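PDB 6X9L: aldehyde dehydrogenase family protein from Pseudomonas syringae pv. tomato, which oxidises long-chain aliphatic aldehydes such as octanal, with NAD+ as the probable electron acceptor. Local coordinates for residues A270-A275 against M297-N302; E306-A311 against L397-Y402. The protein carries 1 engineered substitution. All coordinates share one frame; numbering follows the deposited sequence.

Contact 1: residues A270-A275 against M297-N302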
loop_
_atom_site.group_PDB
_atom_site.type_symbol
_atom_site.label_atom_id
_atom_site.label_comp_id
_atom_site.label_asym_id
_atom_site.label_seq_id
_atom_site.Cartn_x
_atom_site.Cartn_y
_atom_site.Cartn_z
ATOM N N ALA A 270 3.746 -30.351 -23.480
ATOM C CA ALA A 270 5.021 -29.620 -23.650
ATOM C C ALA A 270 6.109 -30.524 -24.208
ATOM O O ALA A 270 6.026 -31.693 -24.003
ATOM C CB ALA A 270 5.448 -29.020 -22.346
ATOM N N ASP A 271 7.098 -29.954 -24.883
ATOM C CA ASP A 271 8.227 -30.752 -25.406
ATOM C C ASP A 271 9.204 -30.896 -24.243
ATOM O O ASP A 271 10.126 -30.132 -24.161
ATOM C CB ASP A 271 8.839 -30.037 -26.602
ATOM C CG ASP A 271 10.054 -30.719 -27.189
ATOM O OD1 ASP A 271 10.340 -31.833 -26.800
ATOM O OD2 ASP A 271 10.693 -30.107 -28.037
ATOM N N PHE A 272 9.074 -31.976 -23.492
ATOM C CA PHE A 272 9.820 -32.176 -22.236
ATOM C C PHE A 272 11.320 -32.124 -22.470
ATOM O O PHE A 272 11.996 -31.472 -21.719
ATOM C CB PHE A 272 9.325 -33.442 -21.545
ATOM C CG PHE A 272 8.085 -33.220 -20.724
ATOM C CD1 PHE A 272 6.839 -33.235 -21.307
ATOM C CD2 PHE A 272 8.172 -32.948 -19.373
ATOM C CE1 PHE A 272 5.708 -33.009 -20.554
ATOM C CE2 PHE A 272 7.037 -32.734 -18.621
ATOM C CZ PHE A 272 5.809 -32.764 -19.216
ATOM N N ALA A 273 11.812 -32.704 -23.546
ATOM C CA ALA A 273 13.265 -32.666 -23.791
ATOM C C ALA A 273 13.737 -31.222 -23.944
ATOM O O ALA A 273 14.806 -30.932 -23.484
ATOM C CB ALA A 273 13.565 -33.448 -25.027
ATOM N N ASN A 274 12.977 -30.370 -24.617
ATOM C CA ASN A 274 13.420 -28.975 -24.806
ATOM C C ASN A 274 12.946 -28.057 -23.685
ATOM O O ASN A 274 13.406 -26.942 -23.669
ATOM C CB ASN A 274 12.947 -28.404 -26.133
ATOM C CG ASN A 274 13.713 -28.987 -27.290
ATOM O OD1 ASN A 274 13.377 -28.759 -28.440
ATOM N ND2 ASN A 274 14.751 -29.739 -26.990
ATOM N N ALA A 275 12.054 -28.496 -22.807
ATOM C CA ALA A 275 11.567 -27.556 -21.775
ATOM C C ALA A 275 12.196 -27.800 -20.407
ATOM O O ALA A 275 12.245 -26.876 -19.644
ATOM C CB ALA A 275 10.065 -27.570 -21.712
ATOM N N MET A 297 9.419 -27.332 -9.952
ATOM C CA MET A 297 9.061 -27.751 -11.304
ATOM C C MET A 297 7.981 -28.823 -11.213
ATOM O O MET A 297 8.212 -29.896 -10.634
ATOM C CB MET A 297 10.285 -28.264 -12.065
ATOM C CG MET A 297 10.021 -28.509 -13.529
ATOM S SD MET A 297 11.433 -29.189 -14.420
ATOM C CE MET A 297 12.275 -27.675 -14.909
ATOM N N ILE A 298 6.814 -28.536 -11.784
ATOM C CA ILE A 298 5.612 -29.342 -11.585
ATOM C C ILE A 298 5.276 -30.030 -12.906
ATOM O O ILE A 298 5.032 -29.364 -13.925
ATOM C CB ILE A 298 4.455 -28.482 -11.065
ATOM C CG1 ILE A 298 4.895 -27.832 -9.748
ATOM C CG2 ILE A 298 3.205 -29.314 -10.851
ATOM C CD1 ILE A 298 4.151 -26.566 -9.408
ATOM N N VAL A 299 5.276 -31.363 -12.885
ATOM C CA VAL A 299 5.303 -32.160 -14.113
ATOM C C VAL A 299 4.421 -33.383 -13.939
ATOM O O VAL A 299 4.179 -33.850 -12.817
ATOM C CB VAL A 299 6.744 -32.597 -14.469
ATOM C CG1 VAL A 299 7.617 -31.387 -14.770
ATOM C CG2 VAL A 299 7.359 -33.392 -13.332
ATOM N N PRO A 300 3.905 -33.918 -15.057
ATOM C CA PRO A 300 3.041 -35.113 -15.000
ATOM C C PRO A 300 3.762 -36.323 -14.419
ATOM O O PRO A 300 4.912 -36.600 -14.754
ATOM C CB PRO A 300 2.667 -35.351 -16.470
ATOM C CG PRO A 300 2.843 -34.031 -17.131
ATOM C CD PRO A 300 3.979 -33.353 -16.416
ATOM N N ARG A 301 3.061 -37.065 -13.559
ATOM C CA ARG A 301 3.713 -38.163 -12.849
ATOM C C ARG A 301 4.338 -39.144 -13.826
ATOM O O ARG A 301 5.497 -39.549 -13.674
ATOM C CB ARG A 301 2.718 -38.881 -11.938
ATOM C CG ARG A 301 3.333 -39.963 -11.050
ATOM C CD ARG A 301 2.396 -40.339 -9.894
ATOM N NE ARG A 301 2.689 -39.583 -8.667
ATOM C CZ ARG A 301 1.951 -38.579 -8.191
ATOM N NH1 ARG A 301 0.858 -38.197 -8.833
ATOM N NH2 ARG A 301 2.303 -37.952 -7.069
ATOM N N ASN A 302 3.580 -39.537 -14.844
ATOM C CA ASN A 302 4.078 -40.486 -15.829
ATOM C C ASN A 302 5.241 -39.915 -16.632
ATOM O O ASN A 302 5.758 -40.577 -17.538
ATOM C CB ASN A 302 2.955 -40.895 -16.773
ATOM C CG ASN A 302 2.475 -39.749 -17.624
ATOM O OD1 ASN A 302 2.616 -38.576 -17.260
ATOM N ND2 ASN A 302 1.901 -40.076 -18.775
#
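The ring of F272 meets V299 and P300 edge-on. F272 and P300 approach from opposite directions. CD of the proline ring lies 3.4 Å from F272 CZ, close to the plane of the phenyl ring, and CG follows at 3.8 Å from the same CZ. The neighbouring rim atom is shared: F272 CE2 stands 3.8 Å from P300 CD and 4.1 Å from V299 CG1. V299 runs aslant to F272 and brings its CG1 branch to the ring edge, not over a face. With chi1 at -83°, F272 CG is anti to its own carbonyl carbon, which sends the ring out from the first turn of helix 272-284, just after the N-cap residue D271, across a CA-CA distance of 9.3 Å from F272 to V299. The two backbones belong to one beta-alpha-beta unit, strand 263-266, helix 272-284 and strand 296-300, within what is, from the fold of the family, the catalytic domain. L266 of the first strand and E306 and V307 of helix 304-316 also touch the F272 side chain; V299 likewise reaches L266, L304 and V307. No hydrogen bond crosses between 270-275 and 297-302, so the union of helix start and strand end rests on buried carbon surfaces. Because P300 CD and V299 CG1 both sit at the rim, near the plane of the ring, this is edge packing and not a stack on a face; apolar burial supplies the cohesion.

Contact 2: residues E306-A311 against L397-Y402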
loop_
_atom_site.group_PDB
_atom_site.type_symbol
_atom_site.label_atom_id
_atom_site.label_comp_id
_atom_site.label_asym_id
_atom_site.label_seq_id
_atom_site.Cartn_x
_atom_site.Cartn_y
_atom_site.Cartn_z
ATOM N N GLU A 306 11.543 -39.189 -16.765
ATOM C CA GLU A 306 12.192 -38.528 -17.890
ATOM C C GLU A 306 12.736 -37.155 -17.493
ATOM O O GLU A 306 13.871 -36.806 -17.842
ATOM C CB GLU A 306 11.222 -38.406 -19.061
ATOM C CG GLU A 306 11.898 -37.961 -20.340
ATOM C CD GLU A 306 10.942 -37.813 -21.509
ATOM O OE1 GLU A 306 11.146 -36.864 -22.297
ATOM O OE2 GLU A 306 10.001 -38.637 -21.652
ATOM N N VAL A 307 11.944 -36.358 -16.765
ATOM C CA VAL A 307 12.407 -35.018 -16.405
ATOM C C VAL A 307 13.528 -35.102 -15.375
ATOM O O VAL A 307 14.470 -34.303 -15.409
ATOM C CB VAL A 307 11.246 -34.116 -15.921
ATOM C CG1 VAL A 307 9.881 -34.698 -16.297
ATOM C CG2 VAL A 307 11.337 -33.837 -14.441
ATOM N N GLU A 308 13.454 -36.072 -14.454
ATOM C CA GLU A 308 14.573 -36.308 -13.544
ATOM C C GLU A 308 15.875 -36.466 -14.322
ATOM O O GLU A 308 16.835 -35.715 -14.111
ATOM C CB GLU A 308 14.316 -37.539 -12.677
ATOM C CG GLU A 308 13.406 -37.306 -11.491
ATOM C CD GLU A 308 13.162 -38.587 -10.706
ATOM O OE1 GLU A 308 13.716 -39.639 -11.103
ATOM O OE2 GLU A 308 12.429 -38.552 -9.697
ATOM N N ALA A 309 15.913 -37.431 -15.251
ATOM C CA ALA A 309 17.105 -37.640 -16.071
ATOM C C ALA A 309 17.529 -36.359 -16.781
ATOM O O ALA A 309 18.721 -36.030 -16.835
ATOM C CB ALA A 309 16.848 -38.748 -17.086
ATOM N N LEU A 310 16.564 -35.630 -17.343
ATOM C CA LEU A 310 16.888 -34.410 -18.068
ATOM C C LEU A 310 17.438 -33.335 -17.145
ATOM O O LEU A 310 18.247 -32.505 -17.575
ATOM C CB LEU A 310 15.647 -33.902 -18.788
ATOM C CG LEU A 310 15.249 -34.750 -19.986
ATOM C CD1 LEU A 310 13.733 -34.696 -20.199
ATOM C CD2 LEU A 310 16.002 -34.237 -21.202
ATOM N N ALA A 311 17.010 -33.330 -15.880
ATOM C CA ALA A 311 17.457 -32.307 -14.937
ATOM C C ALA A 311 18.871 -32.593 -14.440
ATOM O O ALA A 311 19.717 -31.690 -14.386
ATOM C CB ALA A 311 16.480 -32.205 -13.763
ATOM N N LEU A 397 16.576 -27.322 -6.820
ATOM C CA LEU A 397 15.353 -27.420 -7.596
ATOM C C LEU A 397 14.559 -28.624 -7.112
ATOM O O LEU A 397 15.123 -29.710 -6.942
ATOM C CB LEU A 397 15.669 -27.538 -9.089
ATOM C CG LEU A 397 14.518 -27.930 -10.029
ATOM C CD1 LEU A 397 13.404 -26.899 -9.969
ATOM C CD2 LEU A 397 15.002 -28.107 -11.450
ATOM N N CYS A 398 13.258 -28.421 -6.880
ATOM C CA CYS A 398 12.341 -29.483 -6.490
ATOM C C CYS A 398 11.514 -29.929 -7.683
ATOM O O CYS A 398 11.023 -29.103 -8.455
ATOM C CB CYS A 398 11.404 -29.030 -5.368
ATOM S SG CYS A 398 12.204 -28.890 -3.765
ATOM N N LEU A 399 11.371 -31.242 -7.823
ATOM C CA LEU A 399 10.519 -31.867 -8.825
ATOM C C LEU A 399 9.280 -32.416 -8.127
ATOM O O LEU A 399 9.402 -33.186 -7.170
ATOM C CB LEU A 399 11.269 -32.994 -9.531
ATOM C CG LEU A 399 12.009 -32.718 -10.837
ATOM C CD1 LEU A 399 12.321 -31.250 -11.026
ATOM C CD2 LEU A 399 13.283 -33.548 -10.873
ATOM N N ILE A 400 8.099 -32.020 -8.601
ATOM C CA ILE A 400 6.823 -32.427 -8.008
ATOM C C ILE A 400 5.915 -32.992 -9.095
ATOM O O ILE A 400 5.790 -32.406 -10.179
ATOM C CB ILE A 400 6.121 -31.253 -7.301
ATOM C CG1 ILE A 400 7.008 -30.678 -6.197
ATOM C CG2 ILE A 400 4.743 -31.679 -6.778
ATOM C CD1 ILE A 400 6.573 -29.304 -5.748
ATOM N N ALA A 401 5.268 -34.118 -8.797
ATOM C CA ALA A 401 4.426 -34.809 -9.761
ATOM C C ALA A 401 2.965 -34.430 -9.570
ATOM O O ALA A 401 2.534 -34.089 -8.465
ATOM C CB ALA A 401 4.570 -36.326 -9.631
ATOM N N TYR A 402 2.207 -34.511 -10.663
ATOM C CA TYR A 402 0.771 -34.273 -10.634
ATOM C C TYR A 402 0.051 -35.268 -11.546
ATOM O O TYR A 402 0.628 -35.799 -12.499
ATOM C CB TYR A 402 0.454 -32.815 -11.013
ATOM C CG TYR A 402 0.690 -32.442 -12.469
ATOM C CD1 TYR A 402 -0.192 -32.854 -13.470
ATOM C CD2 TYR A 402 1.769 -31.639 -12.842
ATOM C CE1 TYR A 402 0.009 -32.506 -14.798
ATOM C CE2 TYR A 402 1.974 -31.283 -14.178
ATOM C CZ TYR A 402 1.090 -31.715 -15.146
ATOM O OH TYR A 402 1.268 -31.363 -16.466
#
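L399 rises from strand 396-402 to meet V307 and E308 on one turn of helix 304-316, and the residues before and after it divide between the two faces of the sheet. L397 starts the run on the same side as L399, turned toward the helix and touching V280 and F284 of helix 272-284 and M297 of the next strand. C398 faces the other way, against V381. Strand and helix come nearest at the next residue, 7.6 Å between L399 CA and E308 CA, and the leucine side chain points into the gap toward the helix. Its CG lies 3.8 Å from V307 CG2, the two side chains running antiparallel and overlapping alongside. Its CD2 branch crosses the glutamate at a slant, 3.8 Å from E308 CG, so aliphatic carbon of the acid serves as packing surface. E308 extends beyond CG (chi2 178°), which carries its carboxylate past the leucine, OE1 to a salt bridge with K355 NZ and OE2 to a hydrogen bond with S379 OG, so that both oxygens of the buried acid have a partner. I400 returns to the opposite face, on I411, and Y402 closes the run with its OH hydrogen-bonded to L266 O. Helix 304-316 thus lies over a parallel strand pair, 296-300 and 396-402, with helix 272-284 beside it on the same face through V276, while helix 405-413 covers the other face at I400 and Y402.

Contacts 1 and 2 are parts of one layered core, their centres about 8 Å apart. Strands 296-300 and 396-402 are parallel neighbours in the seven-stranded sheet, joined by probable hydrogen bonds from M297 N to C398 O (2.8 Å) and from R301 N to Y402 O (2.9 Å). Packing follows the same seam: I298 CG2 lies 3.4 Å from Y402 CD2. V307 links the apolar cores, touching F272 and V299 of contact 1 as well as L399 of contact 2. Both contacts lie away from the NAD and octanal sites, yet the chain between 270-275 and 297-302 passes through the octanal pocket at R285, S290, the engineered A291 and S292.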